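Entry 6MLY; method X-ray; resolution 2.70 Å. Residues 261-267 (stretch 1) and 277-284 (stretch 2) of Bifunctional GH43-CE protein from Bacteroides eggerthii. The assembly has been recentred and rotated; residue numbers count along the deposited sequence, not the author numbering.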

# COMPACT_ATOMS: atom_id res chain seq x y z
N ARG A 261 -2.91 39.84 0.07
CA ARG A 261 -3.69 38.74 -0.51
C ARG A 261 -4.17 37.82 0.61
O ARG A 261 -3.43 37.57 1.56
CB ARG A 261 -2.87 37.95 -1.53
CG ARG A 261 -2.58 38.69 -2.83
CD ARG A 261 -1.52 37.97 -3.65
NE ARG A 261 -0.24 37.97 -2.96
CZ ARG A 261 0.76 37.14 -3.23
NH1 ARG A 261 0.60 36.18 -4.13
NH2 ARG A 261 1.91 37.26 -2.60
N TRP A 262 -5.40 37.31 0.48
CA TRP A 262 -6.00 36.43 1.48
C TRP A 262 -6.12 34.99 0.96
O TRP A 262 -6.29 34.73 -0.25
CB TRP A 262 -7.34 36.99 1.96
CG TRP A 262 -7.20 38.21 2.82
CD1 TRP A 262 -7.12 39.51 2.40
CD2 TRP A 262 -7.10 38.24 4.25
NE1 TRP A 262 -7.00 40.34 3.47
CE2 TRP A 262 -6.98 39.60 4.62
CE3 TRP A 262 -7.11 37.27 5.26
CZ2 TRP A 262 -6.86 40.00 5.95
CZ3 TRP A 262 -7.00 37.67 6.57
CH2 TRP A 262 -6.88 39.02 6.91
N PHE A 263 -6.01 34.05 1.91
CA PHE A 263 -6.10 32.62 1.68
C PHE A 263 -6.86 31.98 2.85
O PHE A 263 -6.84 32.49 3.96
CB PHE A 263 -4.70 32.02 1.54
CG PHE A 263 -3.96 32.43 0.29
CD1 PHE A 263 -3.17 33.56 0.27
CD2 PHE A 263 -4.06 31.67 -0.86
CE1 PHE A 263 -2.50 33.93 -0.88
CE2 PHE A 263 -3.39 32.04 -2.02
CZ PHE A 263 -2.61 33.17 -2.02
N ALA A 264 -7.53 30.85 2.57
CA ALA A 264 -8.12 29.99 3.58
C ALA A 264 -7.33 28.69 3.64
O ALA A 264 -7.30 27.95 2.66
CB ALA A 264 -9.57 29.73 3.26
N TYR A 265 -6.68 28.41 4.78
CA TYR A 265 -5.99 27.14 4.98
C TYR A 265 -7.01 26.11 5.48
O TYR A 265 -7.69 26.35 6.48
CB TYR A 265 -4.77 27.28 5.89
CG TYR A 265 -5.05 27.71 7.31
CD1 TYR A 265 -5.31 26.78 8.30
CD2 TYR A 265 -5.02 29.05 7.67
CE1 TYR A 265 -5.55 27.16 9.61
CE2 TYR A 265 -5.26 29.45 8.98
CZ TYR A 265 -5.53 28.51 9.95
OH TYR A 265 -5.76 28.91 11.23
N LEU A 266 -7.13 25.00 4.73
CA LEU A 266 -8.11 23.92 4.95
C LEU A 266 -7.47 22.57 4.61
O LEU A 266 -6.33 22.53 4.13
CB LEU A 266 -9.32 24.15 4.03
CG LEU A 266 -9.98 25.53 4.09
CD1 LEU A 266 -10.84 25.76 2.85
CD2 LEU A 266 -10.80 25.70 5.36
N PHE A 267 -8.20 21.47 4.83
CA PHE A 267 -7.72 20.13 4.47
C PHE A 267 -8.85 19.24 3.96
O PHE A 267 -10.02 19.40 4.36
CB PHE A 267 -6.99 19.48 5.65
CG PHE A 267 -7.86 19.06 6.81
CD1 PHE A 267 -8.57 17.86 6.77
CD2 PHE A 267 -7.95 19.83 7.95
CE1 PHE A 267 -9.36 17.46 7.83
CE2 PHE A 267 -8.75 19.43 9.02
CZ PHE A 267 -9.45 18.25 8.96
N PRO A 277 -3.31 19.35 3.69
CA PRO A 277 -3.53 20.79 3.54
C PRO A 277 -3.89 21.32 2.14
O PRO A 277 -3.32 20.87 1.13
CB PRO A 277 -2.17 21.37 3.95
CG PRO A 277 -1.68 20.41 5.01
CD PRO A 277 -2.10 19.06 4.48
N TYR A 278 -4.82 22.29 2.13
CA TYR A 278 -5.31 23.00 0.95
C TYR A 278 -5.30 24.51 1.24
O TYR A 278 -5.70 24.95 2.32
CB TYR A 278 -6.74 22.57 0.60
CG TYR A 278 -6.87 21.36 -0.30
CD1 TYR A 278 -6.34 20.14 0.08
CD2 TYR A 278 -7.55 21.43 -1.50
CE1 TYR A 278 -6.47 19.02 -0.73
CE2 TYR A 278 -7.68 20.33 -2.33
CZ TYR A 278 -7.14 19.11 -1.94
OH TYR A 278 -7.26 18.01 -2.74
N LEU A 279 -4.85 25.30 0.26
CA LEU A 279 -4.92 26.76 0.29
C LEU A 279 -5.85 27.24 -0.82
O LEU A 279 -5.67 26.88 -1.99
CB LEU A 279 -3.51 27.33 0.13
CG LEU A 279 -2.61 27.24 1.37
CD1 LEU A 279 -1.21 27.76 1.07
CD2 LEU A 279 -3.22 27.99 2.54
N VAL A 280 -6.83 28.07 -0.45
CA VAL A 280 -7.83 28.65 -1.36
C VAL A 280 -7.68 30.17 -1.35
O VAL A 280 -7.64 30.75 -0.27
CB VAL A 280 -9.26 28.25 -0.96
CG1 VAL A 280 -10.30 28.82 -1.92
CG2 VAL A 280 -9.42 26.73 -0.84
N PRO A 281 -7.61 30.86 -2.51
CA PRO A 281 -7.62 32.32 -2.54
C PRO A 281 -8.94 32.89 -2.00
O PRO A 281 -10.00 32.28 -2.21
CB PRO A 281 -7.45 32.70 -4.02
CG PRO A 281 -6.94 31.43 -4.68
CD PRO A 281 -7.49 30.28 -3.86
N VAL A 282 -8.87 34.04 -1.32
CA VAL A 282 -10.04 34.66 -0.70
C VAL A 282 -10.19 36.09 -1.22
O VAL A 282 -9.20 36.82 -1.34
CB VAL A 282 -9.94 34.61 0.84
CG1 VAL A 282 -11.12 35.29 1.51
CG2 VAL A 282 -9.78 33.18 1.34
N GLU A 283 -11.43 36.47 -1.52
CA GLU A 283 -11.83 37.83 -1.91
C GLU A 283 -12.87 38.32 -0.89
O GLU A 283 -13.43 37.51 -0.15
CB GLU A 283 -12.39 37.84 -3.33
CG GLU A 283 -11.49 37.18 -4.37
CD GLU A 283 -10.15 37.84 -4.61
OE1 GLU A 283 -10.03 39.07 -4.35
OE2 GLU A 283 -9.21 37.13 -5.05
N TRP A 284 -13.14 39.64 -0.85
CA TRP A 284 -14.03 40.22 0.17
C TRP A 284 -15.28 40.84 -0.46
O TRP A 284 -15.15 41.47 -1.71
CB TRP A 284 -13.26 41.22 1.04
CG TRP A 284 -12.26 40.56 1.94
CD1 TRP A 284 -10.91 40.45 1.73
CD2 TRP A 284 -12.52 39.90 3.19
NE1 TRP A 284 -10.32 39.77 2.76
CE2 TRP A 284 -11.28 39.42 3.68
CE3 TRP A 284 -13.67 39.66 3.95
CZ2 TRP A 284 -11.17 38.72 4.88
CZ3 TRP A 284 -13.56 38.96 5.14
CH2 TRP A 284 -12.32 38.50 5.60
O HOH W 1 -6.73 36.71 -2.75

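The strand at 262-267 runs beside the strand that includes 277-281, antiparallel, their directions 149° apart, and the first rule of the contact is that the backbone fixes the register. Ala264 and Val280 exchange a pair of hydrogen bonds, Ala264 N to Val280 O at 2.8 Å and Val280 N to Ala264 O at 3.1 Å; Leu266 and Tyr278 repeat the pattern, Leu266 N to Tyr278 O at 2.8 Å and Tyr278 N to Leu266 O at a very short 2.5 Å. The prolines obey the same logic. Pro277 and Pro281, which have no amide hydrogen to give, sit at non-hydrogen-bonded positions opposite Phe267 and Phe263, so no cross-strand bond is lost.

Alternation then sorts the side chains. Trp262, Ala264 and Leu266 share one face with Val282, Val280 and Tyr278. Ala264 carries only a methyl, and the t rotamer of Val282 sets its CG2 4.0 Å from Ala264 CB. Val280 is also t; its CG2 meets CD1 of Leu266, an m,t leucine, at 4.1 Å, a diagonal contact that ties successive pairs together.

On the other face, Leu279 is m,t, and that conformation carries its end nearer the first strand: Leu279 CD2 lies 3.8 Å from Tyr265 CB and 4.4 Å from Phe263 CB, bridging two residues of one strand. Tyr265 takes p, which leads its ring away and leaves its CB to meet the leucine; its hydroxyl is bonded elsewhere in the structure. Phe263, at m, instead has its ring beside Pro281, with Phe263 CE2 4.5 Å from Pro281 CG.

Two residues on from Val282, Trp284 points its edge at the face of Trp262, the five-membered rings nearly perpendicular at 87°. Both indoles are m, and Trp284 NE1 comes within 3.2 Å of Trp262 CD1.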